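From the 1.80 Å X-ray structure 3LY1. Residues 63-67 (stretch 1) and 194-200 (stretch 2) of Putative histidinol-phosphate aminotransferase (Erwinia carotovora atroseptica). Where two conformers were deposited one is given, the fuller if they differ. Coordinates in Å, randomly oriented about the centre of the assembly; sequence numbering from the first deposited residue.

Stretch 1, residues 63-67: HHQVE
Stretch 2 (194-200) ISPMITQ

Stretch 1 is the exit of a helix. His 63 is still helical (phi/psi -58/-39), and His 64, at -97/10, is the first residue to leave helical angles. Gln 65 then takes positive phi (46/53), which turns the chain sharply, and Val 66 (-132/174) and Glu 67 (-92/169) run on extended. Stretch 2 is a helical segment through Thr 199, entered from Ile 194 (-78/-11). Its backbone is tied by Met 197 N to Ile 194 O at 2.9 Å, Ile 198 N to Ser 195 O at 3.0 Å, Thr 199 N to Ser 195 O at 3.2 Å and Gln 200 N to Pro 196 O at 2.9 Å. The register is set by two pairs: His 64 CA lies 6.7 Å from Ser 195 CA. Val 66 CA lies 5.6 Å from Thr 199 CA, so both chains advance in the same sense along the contact and draw closer as they go. Two residues forward through the turn of stretch 1 match four on the helix, about one turn, which brings Ser 195 and Thr 199 to the same helical face.

The contact is small, 227 Å² over both sides, and largely polar. At its first end Ser 195 points its CA-to-CB bond toward stretch 1, with chi1 t (-166°), and its OG lies at the edge of the His 64 imidazole, near the ring plane. His 64, chi1 m (-75°) and chi2 -78°, thereby makes a hydrogen bond between His 64 ND1 and Ser 195 OG of 2.9 Å at 162°; in-plane approach suits the nitrogen whether it gives or accepts. NE2 is satisfied elsewhere in the structure, so both ring nitrogens of this buried side chain are used.

One turn on, Thr 199 (chi1 m, -63°) has the largest area covered in the pair, 65 Å². Its OG1 sits among the carbonyl oxygens of His 64 and Gln 65, where the chain leaves its helix: Thr 199 OG1 is 2.8 Å from His 64 O, and 3.3 Å from Gln 65 O in a weak hydrogen bond. Which oxygen takes the hydroxyl proton is left open by the geometry. A water bridges the backbones, its O donating to Gln 65 O and to Thr 199 O at 3.1 Å each.

Val 66, chi1 m (-68°), supplies the apolar part. Val 66 CG1 lies 4.3 Å from Ile 198 CG2 (chi1 m, chi2 t) and 3.9 Å from Thr 199 OG1. The rule is economical: hydroxyls one turn apart meet a ring edge and a pair of nearby backbone oxygens, with a methyl contact beside them.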

ATOM      1  N   HIS A  63      22.548  -1.585   2.615  1.00 19.28           N
ATOM      2  CA  HIS A  63      22.633  -0.329   3.360  1.00 19.39           C
ATOM      3  C   HIS A  63      22.616  -0.554   4.861  1.00 19.09           C
ATOM      4  O   HIS A  63      23.305   0.125   5.590  1.00 19.99           O
ATOM      5  CB  HIS A  63      21.473   0.582   2.990  1.00 19.62           C
ATOM      6  CG  HIS A  63      21.530   1.919   3.651  1.00 21.75           C
ATOM      7  ND1 HIS A  63      22.415   2.902   3.264  1.00 25.48           N
ATOM      8  CD2 HIS A  63      20.831   2.424   4.693  1.00 24.00           C
ATOM      9  CE1 HIS A  63      22.253   3.961   4.040  1.00 27.25           C
ATOM     10  NE2 HIS A  63      21.287   3.701   4.908  1.00 25.07           N
ATOM     11  N   HIS A  64      21.806  -1.493   5.323  1.00 18.77           N
ATOM     12  CA  HIS A  64      21.670  -1.757   6.753  1.00 18.11           C
ATOM     13  C   HIS A  64      22.529  -2.911   7.245  1.00 18.30           C
ATOM     14  O   HIS A  64      22.361  -3.343   8.378  1.00 18.00           O
ATOM     15  CB  HIS A  64      20.200  -2.010   7.083  1.00 17.85           C
ATOM     16  CG  HIS A  64      19.386  -0.766   7.080  1.00 15.24           C
ATOM     17  ND1 HIS A  64      19.405   0.127   8.130  1.00 15.52           N
ATOM     18  CD2 HIS A  64      18.577  -0.231   6.141  1.00 13.83           C
ATOM     19  CE1 HIS A  64      18.614   1.146   7.843  1.00 15.43           C
ATOM     20  NE2 HIS A  64      18.103   0.955   6.640  1.00 14.94           N
ATOM     21  N   GLN A  65      23.440  -3.402   6.394  1.00 18.53           N
ATOM     22  CA  GLN A  65      24.293  -4.577   6.684  1.00 19.04           C
ATOM     23  C   GLN A  65      23.529  -5.746   7.285  1.00 18.70           C
ATOM     24  O   GLN A  65      23.915  -6.309   8.328  1.00 18.69           O
ATOM     25  CB  GLN A  65      25.490  -4.211   7.579  1.00 19.91           C
ATOM     26  CG  GLN A  65      26.352  -3.084   7.032  1.00 21.49           C
ATOM     27  CD  GLN A  65      27.352  -2.527   8.062  1.00 26.62           C
ATOM     28  OE1 GLN A  65      27.722  -1.367   7.986  1.00 30.01           O
ATOM     29  NE2 GLN A  65      27.771  -3.349   9.024  1.00 28.47           N
ATOM     30  N   VAL A  66      22.461  -6.129   6.588  1.00 18.12           N
ATOM     31  CA  VAL A  66      21.652  -7.288   6.939  1.00 18.01           C
ATOM     32  C   VAL A  66      21.460  -8.081   5.647  1.00 18.14           C
ATOM     33  O   VAL A  66      21.899  -7.637   4.573  1.00 18.60           O
ATOM     34  CB  VAL A  66      20.290  -6.883   7.532  1.00 18.28           C
ATOM     35  CG1 VAL A  66      20.478  -6.212   8.915  1.00 18.94           C
ATOM     36  CG2 VAL A  66      19.461  -5.980   6.543  1.00 16.77           C
ATOM     37  N   GLU A  67      20.846  -9.251   5.742  1.00 17.69           N
ATOM     38  CA  GLU A  67      20.519 -10.026   4.534  1.00 18.13           C
ATOM     39  C   GLU A  67      19.090  -9.636   4.072  1.00 16.31           C
ATOM     40  O   GLU A  67      18.390  -8.962   4.797  1.00 16.60           O
ATOM     41  CB  GLU A  67      20.643 -11.522   4.808  1.00 18.08           C
ATOM     42  CG  GLU A  67      22.044 -11.965   5.262  1.00 21.56           C
ATOM     43  CD  GLU A  67      23.125 -11.771   4.174  1.00 26.55           C
ATOM     44  OE1 GLU A  67      22.801 -11.534   2.991  1.00 29.48           O
ATOM     45  OE2 GLU A  67      24.329 -11.873   4.491  1.00 31.09           O
ATOM     46  N   ILE A 194      19.352   2.767  15.681  1.00 14.33           N
ATOM     47  CA  ILE A 194      19.308   1.472  16.333  1.00 14.56           C
ATOM     48  C   ILE A 194      19.740   0.365  15.386  1.00 14.49           C
ATOM     49  O   ILE A 194      19.939  -0.768  15.797  1.00 15.39           O
ATOM     50  CB  ILE A 194      17.909   1.196  16.924  1.00 14.02           C
ATOM     51  CG1 ILE A 194      17.994   0.169  18.068  1.00 16.48           C
ATOM     52  CG2 ILE A 194      16.861   0.793  15.847  1.00 12.84           C
ATOM     53  CD1 ILE A 194      18.513   0.752  19.342  1.00 18.28           C
ATOM     54  N   SER A 195      19.867   0.689  14.116  1.00 14.28           N
ATOM     55  CA  SER A 195      20.201  -0.290  13.087  1.00 15.98           C
ATOM     56  C   SER A 195      21.351  -1.275  13.391  1.00 16.23           C
ATOM     57  O   SER A 195      21.200  -2.484  13.131  1.00 15.68           O
ATOM     58  CB  SER A 195      20.463   0.418  11.748  1.00 15.32           C
ATOM     59  OG  SER A 195      20.475  -0.533  10.705  1.00 19.17           O
ATOM     60  N   PRO A 196      22.492  -0.784  13.935  1.00 16.74           N
ATOM     61  CA  PRO A 196      23.548  -1.759  14.186  1.00 16.62           C
ATOM     62  C   PRO A 196      23.159  -2.861  15.205  1.00 16.28           C
ATOM     63  O   PRO A 196      23.706  -3.957  15.119  1.00 15.39           O
ATOM     64  CB  PRO A 196      24.712  -0.901  14.674  1.00 17.64           C
ATOM     65  CG  PRO A 196      24.486   0.417  14.030  1.00 18.52           C
ATOM     66  CD  PRO A 196      22.985   0.587  14.111  1.00 16.71           C
HETATM   67  N   MSE A 197      22.227  -2.600  16.130  1.00 15.17           N
HETATM   68  CA  MSE A 197      21.797  -3.643  17.068  0.50 15.67           C
HETATM   69  C   MSE A 197      21.100  -4.807  16.322  1.00 15.16           C
HETATM   70  O   MSE A 197      21.174  -5.959  16.733  1.00 14.71           O
HETATM   71  CB  MSE A 197      20.896  -3.060  18.168  0.50 15.77           C
HETATM   72  CG  MSE A 197      21.518  -1.879  18.945  0.50 17.56           C
HETATM   73 SE   MSE A 197      23.195  -2.314  19.810  0.38 19.86          SE
HETATM   74  CE  MSE A 197      24.468  -1.262  18.770  0.50 17.17           C
ATOM     75  N   ILE A 198      20.453  -4.512  15.210  1.00 15.22           N
ATOM     76  CA  ILE A 198      19.801  -5.562  14.397  1.00 15.07           C
ATOM     77  C   ILE A 198      20.853  -6.336  13.573  1.00 15.85           C
ATOM     78  O   ILE A 198      20.849  -7.579  13.490  1.00 16.86           O
ATOM     79  CB  ILE A 198      18.717  -4.955  13.479  1.00 15.29           C
ATOM     80  CG1 ILE A 198      17.614  -4.292  14.325  1.00 15.06           C
ATOM     81  CG2 ILE A 198      18.147  -6.039  12.496  1.00 14.17           C
ATOM     82  CD1 ILE A 198      16.716  -3.285  13.542  1.00 16.31           C
ATOM     83  N   THR A 199      21.763  -5.596  12.960  1.00 16.60           N
ATOM     84  CA  THR A 199      22.935  -6.196  12.318  1.00 17.04           C
ATOM     85  C   THR A 199      23.673  -7.169  13.258  1.00 17.02           C
ATOM     86  O   THR A 199      24.126  -8.200  12.819  1.00 16.16           O
ATOM     87  CB  THR A 199      23.890  -5.108  11.879  1.00 17.10           C
ATOM     88  OG1 THR A 199      23.224  -4.311  10.909  1.00 17.85           O
ATOM     89  CG2 THR A 199      25.221  -5.660  11.332  1.00 17.69           C
ATOM     90  N   GLN A 200      23.738  -6.833  14.545  1.00 16.52           N
ATOM     91  CA  GLN A 200      24.438  -7.641  15.543  1.00 17.09           C
ATOM     92  C   GLN A 200      23.573  -8.776  16.100  1.00 16.77           C
ATOM     93  O   GLN A 200      24.041  -9.543  16.946  1.00 16.52           O
ATOM     94  CB  GLN A 200      24.987  -6.729  16.663  1.00 17.22           C
ATOM     95  CG  GLN A 200      26.071  -5.783  16.125  1.00 19.46           C
ATOM     96  CD  GLN A 200      26.384  -4.584  17.024  1.00 22.30           C
ATOM     97  OE1 GLN A 200      26.809  -3.516  16.536  1.00 26.34           O
ATOM     98  NE2 GLN A 200      26.206  -4.752  18.324  1.00 21.50           N
TER
HETATM   99  O   HOH W   1      23.703  -9.047   9.849  1.00 32.97           O